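Local coordinates for 2-keto acid:ferredoxin oxidoreductase subunit alpha (Pyrococcus furiosus, PDB 4WBX), which probably catalyses, as part of a heterotetramer, the CoA-dependent oxidative decarboxylation of 2-oxoglutarate to succinyl-CoA, passing the electrons to ferredoxin, at residues Phe40-Pro45 and Val66-Glu71; Asp72-Ile77 and Phe99-Glu104. All coordinates share one frame; numbering follows the deposited sequence.

Interaction 1: Phe40-Pro45 and Val66-Glu71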
ATOM      1  N   PHE A  40      18.952   3.394  13.338  1.00 49.41           N
ATOM      2  CA  PHE A  40      17.577   3.099  12.961  1.00 49.50           C
ATOM      3  C   PHE A  40      17.572   2.046  11.859  1.00 55.32           C
ATOM      4  O   PHE A  40      18.190   2.213  10.802  1.00 53.60           O
ATOM      5  CB  PHE A  40      16.846   4.340  12.492  1.00 46.93           C
ATOM      6  CG  PHE A  40      15.365   4.133  12.285  1.00 51.31           C
ATOM      7  CD1 PHE A  40      14.463   4.407  13.309  1.00 50.51           C
ATOM      8  CD2 PHE A  40      14.873   3.676  11.070  1.00 44.55           C
ATOM      9  CE1 PHE A  40      13.116   4.223  13.132  1.00 47.97           C
ATOM     10  CE2 PHE A  40      13.535   3.482  10.897  1.00 46.64           C
ATOM     11  CZ  PHE A  40      12.648   3.757  11.926  1.00 48.39           C
ATOM     12  N   TYR A  41      16.886   0.944  12.116  1.00 53.37           N
ATOM     13  CA  TYR A  41      16.702  -0.072  11.099  1.00 55.21           C
ATOM     14  C   TYR A  41      15.216  -0.350  11.051  1.00 54.11           C
ATOM     15  O   TYR A  41      14.598  -0.512  12.099  1.00 53.64           O
ATOM     16  CB  TYR A  41      17.500  -1.343  11.425  1.00 48.43           C
ATOM     17  CG  TYR A  41      17.258  -2.478  10.459  1.00 52.64           C
ATOM     18  CD1 TYR A  41      18.132  -2.720   9.424  1.00 46.33           C
ATOM     19  CD2 TYR A  41      16.149  -3.316  10.585  1.00 58.41           C
ATOM     20  CE1 TYR A  41      17.908  -3.746   8.534  1.00 53.27           C
ATOM     21  CE2 TYR A  41      15.923  -4.355   9.695  1.00 53.55           C
ATOM     22  CZ  TYR A  41      16.811  -4.558   8.673  1.00 51.86           C
ATOM     23  OH  TYR A  41      16.621  -5.578   7.775  1.00 56.63           O
ATOM     24  N   ALA A  42      14.636  -0.389   9.859  1.00 46.56           N
ATOM     25  CA  ALA A  42      13.227  -0.708   9.750  1.00 50.57           C
ATOM     26  C   ALA A  42      13.029  -1.750   8.675  1.00 55.17           C
ATOM     27  O   ALA A  42      13.378  -1.533   7.521  1.00 58.58           O
ATOM     28  CB  ALA A  42      12.406   0.544   9.459  1.00 50.71           C
ATOM     29  N   GLY A  43      12.482  -2.896   9.050  1.00 60.68           N
ATOM     30  CA  GLY A  43      12.392  -4.002   8.120  1.00 65.86           C
ATOM     31  C   GLY A  43      11.352  -5.005   8.537  1.00 67.72           C
ATOM     32  O   GLY A  43      10.497  -4.705   9.363  1.00 68.60           O
ATOM     33  N   TYR A  44      11.417  -6.185   7.934  1.00 73.58           N
ATOM     34  CA  TYR A  44      10.628  -7.334   8.358  1.00 76.04           C
ATOM     35  C   TYR A  44      11.420  -8.599   8.088  1.00 78.33           C
ATOM     36  O   TYR A  44      12.173  -8.644   7.123  1.00 83.15           O
ATOM     37  CB  TYR A  44       9.286  -7.409   7.635  1.00 72.96           C
ATOM     38  CG  TYR A  44       8.333  -8.283   8.404  1.00 79.17           C
ATOM     39  CD1 TYR A  44       7.850  -7.874   9.640  1.00 79.13           C
ATOM     40  CD2 TYR A  44       7.964  -9.539   7.941  1.00 84.57           C
ATOM     41  CE1 TYR A  44       6.999  -8.667  10.380  1.00 81.26           C
ATOM     42  CE2 TYR A  44       7.105 -10.347   8.680  1.00 87.33           C
ATOM     43  CZ  TYR A  44       6.627  -9.896   9.901  1.00 84.61           C
ATOM     44  OH  TYR A  44       5.778 -10.667  10.659  1.00 91.64           O
ATOM     45  N   PRO A  45      11.267  -9.629   8.937  1.00 77.44           N
ATOM     46  CA  PRO A  45      11.928 -10.907   8.648  1.00 81.48           C
ATOM     47  C   PRO A  45      11.419 -11.591   7.372  1.00 84.90           C
ATOM     48  O   PRO A  45      10.319 -12.151   7.358  1.00 87.32           O
ATOM     49  CB  PRO A  45      11.604 -11.760   9.883  1.00 80.14           C
ATOM     50  CG  PRO A  45      11.383 -10.774  10.966  1.00 81.60           C
ATOM     51  CD  PRO A  45      10.721  -9.595  10.305  1.00 79.05           C
ATOM     52  N   VAL A  66      17.380   1.537  17.402  1.00 55.79           N
ATOM     53  CA  VAL A  66      16.016   1.026  17.389  1.00 58.09           C
ATOM     54  C   VAL A  66      15.718   0.216  16.144  1.00 59.24           C
ATOM     55  O   VAL A  66      16.112   0.594  15.036  1.00 58.80           O
ATOM     56  CB  VAL A  66      14.990   2.177  17.497  1.00 55.84           C
ATOM     57  CG1 VAL A  66      15.359   3.277  16.555  1.00 58.00           C
ATOM     58  CG2 VAL A  66      13.582   1.676  17.184  1.00 58.71           C
ATOM     59  N   VAL A  67      15.023  -0.901  16.329  1.00 54.33           N
ATOM     60  CA  VAL A  67      14.618  -1.736  15.222  1.00 49.81           C
ATOM     61  C   VAL A  67      13.115  -1.695  15.154  1.00 53.52           C
ATOM     62  O   VAL A  67      12.459  -1.752  16.169  1.00 63.49           O
ATOM     63  CB  VAL A  67      15.133  -3.162  15.397  1.00 59.82           C
ATOM     64  CG1 VAL A  67      14.516  -4.094  14.364  1.00 64.12           C
ATOM     65  CG2 VAL A  67      16.658  -3.174  15.291  1.00 57.48           C
ATOM     66  N   ILE A  68      12.559  -1.542  13.966  1.00 60.69           N
ATOM     67  CA  ILE A  68      11.120  -1.372  13.830  1.00 59.84           C
ATOM     68  C   ILE A  68      10.555  -2.434  12.896  1.00 63.39           C
ATOM     69  O   ILE A  68      10.796  -2.415  11.692  1.00 62.89           O
ATOM     70  CB  ILE A  68      10.770   0.044  13.313  1.00 61.46           C
ATOM     71  CG1 ILE A  68      10.810   1.041  14.471  1.00 68.29           C
ATOM     72  CG2 ILE A  68       9.375   0.092  12.691  1.00 60.11           C
ATOM     73  CD1 ILE A  68      10.113   2.360  14.174  1.00 61.43           C
ATOM     74  N   GLN A  69       9.810  -3.379  13.450  1.00 66.44           N
ATOM     75  CA  GLN A  69       9.339  -4.496  12.647  1.00 66.19           C
ATOM     76  C   GLN A  69       8.090  -4.115  11.884  1.00 66.78           C
ATOM     77  O   GLN A  69       6.982  -4.213  12.402  1.00 70.09           O
ATOM     78  CB  GLN A  69       9.077  -5.708  13.525  1.00 70.57           C
ATOM     79  CG  GLN A  69       8.414  -6.849  12.799  1.00 76.30           C
ATOM     80  CD  GLN A  69       8.334  -8.104  13.637  1.00 80.52           C
ATOM     81  OE1 GLN A  69       9.353  -8.608  14.116  1.00 81.37           O
ATOM     82  NE2 GLN A  69       7.121  -8.619  13.819  1.00 82.27           N
ATOM     83  N   MET A  70       8.259  -3.657  10.652  1.00 65.94           N
ATOM     84  CA  MET A  70       7.086  -3.260   9.901  1.00 68.93           C
ATOM     85  C   MET A  70       6.676  -4.289   8.872  1.00 69.95           C
ATOM     86  O   MET A  70       7.472  -4.759   8.054  1.00 65.65           O
ATOM     87  CB  MET A  70       7.287  -1.892   9.242  1.00 64.03           C
ATOM     88  CG  MET A  70       6.326  -0.855   9.811  1.00 64.96           C
ATOM     89  SD  MET A  70       6.900   0.846   9.703  1.00 62.78           S
ATOM     90  CE  MET A  70       6.466   1.388  11.345  1.00 60.82           C
ATOM     91  N   GLU A  71       5.408  -4.652   8.986  1.00 71.37           N
ATOM     92  CA  GLU A  71       4.678  -5.401   7.989  1.00 71.76           C
ATOM     93  C   GLU A  71       5.022  -4.966   6.561  1.00 70.57           C
ATOM     94  O   GLU A  71       5.617  -5.706   5.791  1.00 70.21           O
ATOM     95  CB  GLU A  71       3.172  -5.217   8.251  1.00 65.93           C
ATOM     96  CG  GLU A  71       2.770  -5.021   9.757  1.00 68.57           C
ATOM     97  CD  GLU A  71       2.689  -3.539  10.259  1.00 73.54           C
ATOM     98  OE1 GLU A  71       2.981  -2.582   9.494  1.00 74.44           O
ATOM     99  OE2 GLU A  71       2.312  -3.331  11.447  1.00 67.23           O
TER

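Interaction 2: Asp72-Ile77 and Phe99-Glu104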
ATOM      1  N   ASP A  72       4.665  -3.729   6.248  1.00 70.17           N
ATOM      2  CA  ASP A  72       4.606  -3.205   4.882  1.00 65.24           C
ATOM      3  C   ASP A  72       5.930  -2.603   4.375  1.00 63.47           C
ATOM      4  O   ASP A  72       6.430  -1.647   4.975  1.00 61.81           O
ATOM      5  CB  ASP A  72       3.496  -2.140   4.838  1.00 58.92           C
ATOM      6  CG  ASP A  72       3.077  -1.787   3.438  1.00 64.05           C
ATOM      7  OD1 ASP A  72       3.951  -1.691   2.561  1.00 66.40           O
ATOM      8  OD2 ASP A  72       1.862  -1.595   3.205  1.00 66.13           O
ATOM      9  N   GLU A  73       6.477  -3.120   3.265  1.00 62.76           N
ATOM     10  CA  GLU A  73       7.701  -2.550   2.666  1.00 56.67           C
ATOM     11  C   GLU A  73       7.566  -1.063   2.333  1.00 54.69           C
ATOM     12  O   GLU A  73       8.538  -0.310   2.417  1.00 51.17           O
ATOM     13  CB  GLU A  73       8.095  -3.283   1.381  1.00 56.28           C
ATOM     14  CG  GLU A  73       8.581  -4.684   1.552  1.00 50.58           C
ATOM     15  CD  GLU A  73       7.443  -5.664   1.471  1.00 55.27           C
ATOM     16  OE1 GLU A  73       6.292  -5.223   1.591  1.00 63.82           O
ATOM     17  OE2 GLU A  73       7.682  -6.869   1.277  1.00 61.93           O
ATOM     18  N   ILE A  74       6.368  -0.659   1.918  1.00 52.62           N
ATOM     19  CA  ILE A  74       6.066   0.738   1.701  1.00 50.89           C
ATOM     20  C   ILE A  74       6.276   1.518   2.993  1.00 53.86           C
ATOM     21  O   ILE A  74       6.877   2.597   3.005  1.00 53.24           O
ATOM     22  CB  ILE A  74       4.623   0.936   1.217  1.00 53.79           C
ATOM     23  CG1 ILE A  74       4.326   0.010   0.033  1.00 50.54           C
ATOM     24  CG2 ILE A  74       4.367   2.398   0.896  1.00 48.06           C
ATOM     25  CD1 ILE A  74       3.468   0.616  -1.032  1.00 47.22           C
ATOM     26  N   ALA A  75       5.768   0.962   4.084  1.00 55.21           N
ATOM     27  CA  ALA A  75       5.888   1.598   5.383  1.00 54.61           C
ATOM     28  C   ALA A  75       7.313   1.481   5.883  1.00 50.54           C
ATOM     29  O   ALA A  75       7.819   2.350   6.582  1.00 53.26           O
ATOM     30  CB  ALA A  75       4.932   0.972   6.370  1.00 53.67           C
ATOM     31  N   SER A  76       7.956   0.395   5.513  1.00 50.94           N
ATOM     32  CA  SER A  76       9.279   0.077   6.032  1.00 55.21           C
ATOM     33  C   SER A  76      10.288   1.145   5.621  1.00 52.38           C
ATOM     34  O   SER A  76      10.999   1.696   6.469  1.00 49.65           O
ATOM     35  CB  SER A  76       9.715  -1.300   5.538  1.00 50.60           C
ATOM     36  OG  SER A  76      10.734  -1.808   6.369  1.00 58.31           O
ATOM     37  N   ILE A  77      10.317   1.442   4.319  1.00 49.20           N
ATOM     38  CA  ILE A  77      11.152   2.502   3.745  1.00 49.38           C
ATOM     39  C   ILE A  77      10.701   3.908   4.199  1.00 49.46           C
ATOM     40  O   ILE A  77      11.544   4.745   4.549  1.00 48.34           O
ATOM     41  CB  ILE A  77      11.171   2.393   2.177  1.00 48.81           C
ATOM     42  CG1 ILE A  77      12.073   3.452   1.558  1.00 42.58           C
ATOM     43  CG2 ILE A  77       9.766   2.432   1.590  1.00 47.64           C
ATOM     44  CD1 ILE A  77      13.455   3.412   2.122  1.00 44.36           C
ATOM     45  N   PHE A  99      10.949  -5.057  -3.132  1.00 51.24           N
ATOM     46  CA  PHE A  99      11.788  -3.974  -3.638  1.00 48.05           C
ATOM     47  C   PHE A  99      11.015  -3.129  -4.617  1.00 47.91           C
ATOM     48  O   PHE A  99      11.201  -1.919  -4.656  1.00 40.60           O
ATOM     49  CB  PHE A  99      13.038  -4.504  -4.319  1.00 43.30           C
ATOM     50  CG  PHE A  99      14.071  -3.446  -4.597  1.00 43.67           C
ATOM     51  CD1 PHE A  99      14.524  -2.620  -3.583  1.00 38.98           C
ATOM     52  CD2 PHE A  99      14.616  -3.308  -5.853  1.00 39.54           C
ATOM     53  CE1 PHE A  99      15.478  -1.697  -3.824  1.00 37.41           C
ATOM     54  CE2 PHE A  99      15.575  -2.360  -6.098  1.00 44.73           C
ATOM     55  CZ  PHE A  99      16.011  -1.553  -5.089  1.00 37.42           C
ATOM     56  N   SER A 100      10.165  -3.781  -5.412  1.00 46.41           N
ATOM     57  CA  SER A 100       9.259  -3.063  -6.293  1.00 48.03           C
ATOM     58  C   SER A 100       8.375  -2.092  -5.500  1.00 46.17           C
ATOM     59  O   SER A 100       8.259  -0.944  -5.867  1.00 44.09           O
ATOM     60  CB  SER A 100       8.398  -4.042  -7.087  1.00 52.86           C
ATOM     61  OG  SER A 100       9.198  -4.782  -7.996  1.00 54.09           O
ATOM     62  N   LEU A 101       7.772  -2.552  -4.410  1.00 45.81           N
ATOM     63  CA  LEU A 101       6.935  -1.697  -3.577  1.00 42.92           C
ATOM     64  C   LEU A 101       7.626  -0.417  -3.082  1.00 45.14           C
ATOM     65  O   LEU A 101       6.959   0.612  -2.900  1.00 48.53           O
ATOM     66  CB  LEU A 101       6.427  -2.493  -2.383  1.00 47.48           C
ATOM     67  CG  LEU A 101       5.353  -3.525  -2.743  1.00 54.39           C
ATOM     68  CD1 LEU A 101       4.984  -4.414  -1.548  1.00 52.75           C
ATOM     69  CD2 LEU A 101       4.122  -2.851  -3.319  1.00 45.37           C
ATOM     70  N   MET A 102       8.940  -0.464  -2.864  1.00 40.35           N
ATOM     71  CA  MET A 102       9.638   0.681  -2.294  1.00 40.68           C
ATOM     72  C   MET A 102      10.010   1.752  -3.340  1.00 44.56           C
ATOM     73  O   MET A 102      10.556   2.793  -2.963  1.00 43.36           O
ATOM     74  CB  MET A 102      10.924   0.260  -1.567  1.00 39.75           C
ATOM     75  CG  MET A 102      10.818  -0.810  -0.484  1.00 45.61           C
ATOM     76  SD  MET A 102      12.446  -0.927   0.288  1.00 49.54           S
ATOM     77  CE  MET A 102      12.192  -1.876   1.792  1.00 43.78           C
ATOM     78  N   GLN A 103       9.724   1.529  -4.628  1.00 43.26           N
ATOM     79  CA  GLN A 103      10.240   2.438  -5.678  1.00 47.39           C
ATOM     80  C   GLN A 103       9.723   3.891  -5.604  1.00 48.98           C
ATOM     81  O   GLN A 103      10.487   4.815  -5.858  1.00 46.33           O
ATOM     82  CB  GLN A 103       9.960   1.880  -7.076  1.00 45.72           C
ATOM     83  CG  GLN A 103      10.717   0.573  -7.418  1.00 50.64           C
ATOM     84  CD  GLN A 103      12.234   0.634  -7.174  1.00 48.49           C
ATOM     85  OE1 GLN A 103      12.970   1.340  -7.872  1.00 46.53           O
ATOM     86  NE2 GLN A 103      12.701  -0.114  -6.179  1.00 48.28           N
ATOM     87  N   GLU A 104       8.459   4.105  -5.230  1.00 51.76           N
ATOM     88  CA  GLU A 104       7.948   5.468  -5.036  1.00 42.98           C
ATOM     89  C   GLU A 104       8.666   6.232  -3.926  1.00 46.44           C
ATOM     90  O   GLU A 104       9.147   7.338  -4.143  1.00 46.18           O
ATOM     91  CB  GLU A 104       6.474   5.452  -4.718  1.00 49.52           C
ATOM     92  CG  GLU A 104       5.850   6.853  -4.696  1.00 57.04           C
ATOM     93  CD  GLU A 104       4.454   6.866  -4.086  1.00 58.43           C
ATOM     94  OE1 GLU A 104       4.320   6.538  -2.885  1.00 57.76           O
ATOM     95  OE2 GLU A 104       3.491   7.173  -4.823  1.00 64.43           O
TER

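Interaction 1: Phe40-Pro45 and Val66-Glu71
V66 opens the pairing: its carbonyl O accepts from Y41 N at 3.0 Å, a nearly straight bond (167° at the hydrogen). On its side chain, CG1 sits between the backbone N and the carbonyl carbon (chi1 46°), which brings it to 3.6 Å from F40 CD1; the two side chains run side by side off the same face of the sheet. V67 faces the other way and lies alongside Y41, with CG1 4.2 Å from CD2 of that ring. Next, I68 uses both backbone groups. Its N gives to Y41 O in the carbonyl plane, and its O takes G43 N at 3.2 Å, the donor tilted out of the plane of I68's own carbonyl. CD1 of I68 reaches back to the far end of the F40 ring, 3.7 Å from CZ, so V66 and I68 both touch this one ring. Past the bridge between G43 and Q69, the extended Q69 side chain leans over to Y44. Its CG comes within 3.3 Å of Y44 CE1, and its amide stands almost perpendicular to the ring. The last rung runs from M70 N to G43 O, 2.8 Å, after which the M70 side chain leads away. Y41 and G43 each bond, through N and O, to the residues either side of their bridge partners, V67 and Q69, as parallel strands do; the axes of 40-43 and 66-69 diverge by just 13°. Together with helix 50-59 these strands form a beta-alpha-beta unit, in which 66-69 is the outermost strand at its end of the sheet within this chain and 40-43 lies between it and 90-94. Helix 50-59 packs on the Y41 face through I52 and M56, while helix 73-85 lies against F40 and M70 on the other.

Interaction 2: Asp72-Ile77 and Phe99-Glu104
Apolar packing carries this contact, and no hydrogen bond crosses it. M102 crosses I77 obliquely, its chain extended beyond CG, with CG at 4.0 Å from I77 CG2 and SD equally far from I77 CB. The same CG comes within 3.7 Å of the backbone O of E73. L101 meets the first turn of helix 73-85. Its CB is 4.1 Å from I74 CG1, the two side chains crossing at about a right angle, while its CD1 lies 3.5 Å from E73 OE1, where the bend at chi2 of the glutamate carries the carboxylate. Cutting M102 back to an alanine would remove CG and SD and is likely to leave a gap beside I77 and the E73 carbonyl.

Two side-chain hydrogen bonds lie inside the segments. D72 is the N-cap of helix 73-85, its OD1 accepting from I74 N at 2.7 Å. On the other side, F99 O is gripped from opposite faces of its carbonyl plane by M102 N and by Q103 NE2, and the Q103 amide nitrogen sits over the centre of the F99 ring.

M102 also rests on T92 and T94 of strand 90-94. Helix 73-85 thus packs against the 97-101/103-111 junction over one face of the mixed, largely parallel sheet of an alpha/beta domain, in a family of the thiamine diphosphate-binding clan.

In the fold
From the N terminus, strand 40-43 leads through helix 50-59 into strand 66-69, and interaction 1 closes that loop. The chain turns straight into helix 73-85, enters the sheet as strand 90-94, beside 40-43, and returns along 97-101 to the junction with 103-111, where interaction 2 closes the second loop. The two loops follow in series, neither nesting nor crossing. They meet where S76 OG packs 2.9 Å from A42 O, and where M70 SD rests near A75 O. Interaction 1 joins the outermost strand, within this chain, to its neighbour, interaction 2 the helices on one face; both touch the second subunit, and in interaction 2 D72 packs on I74 of that subunit.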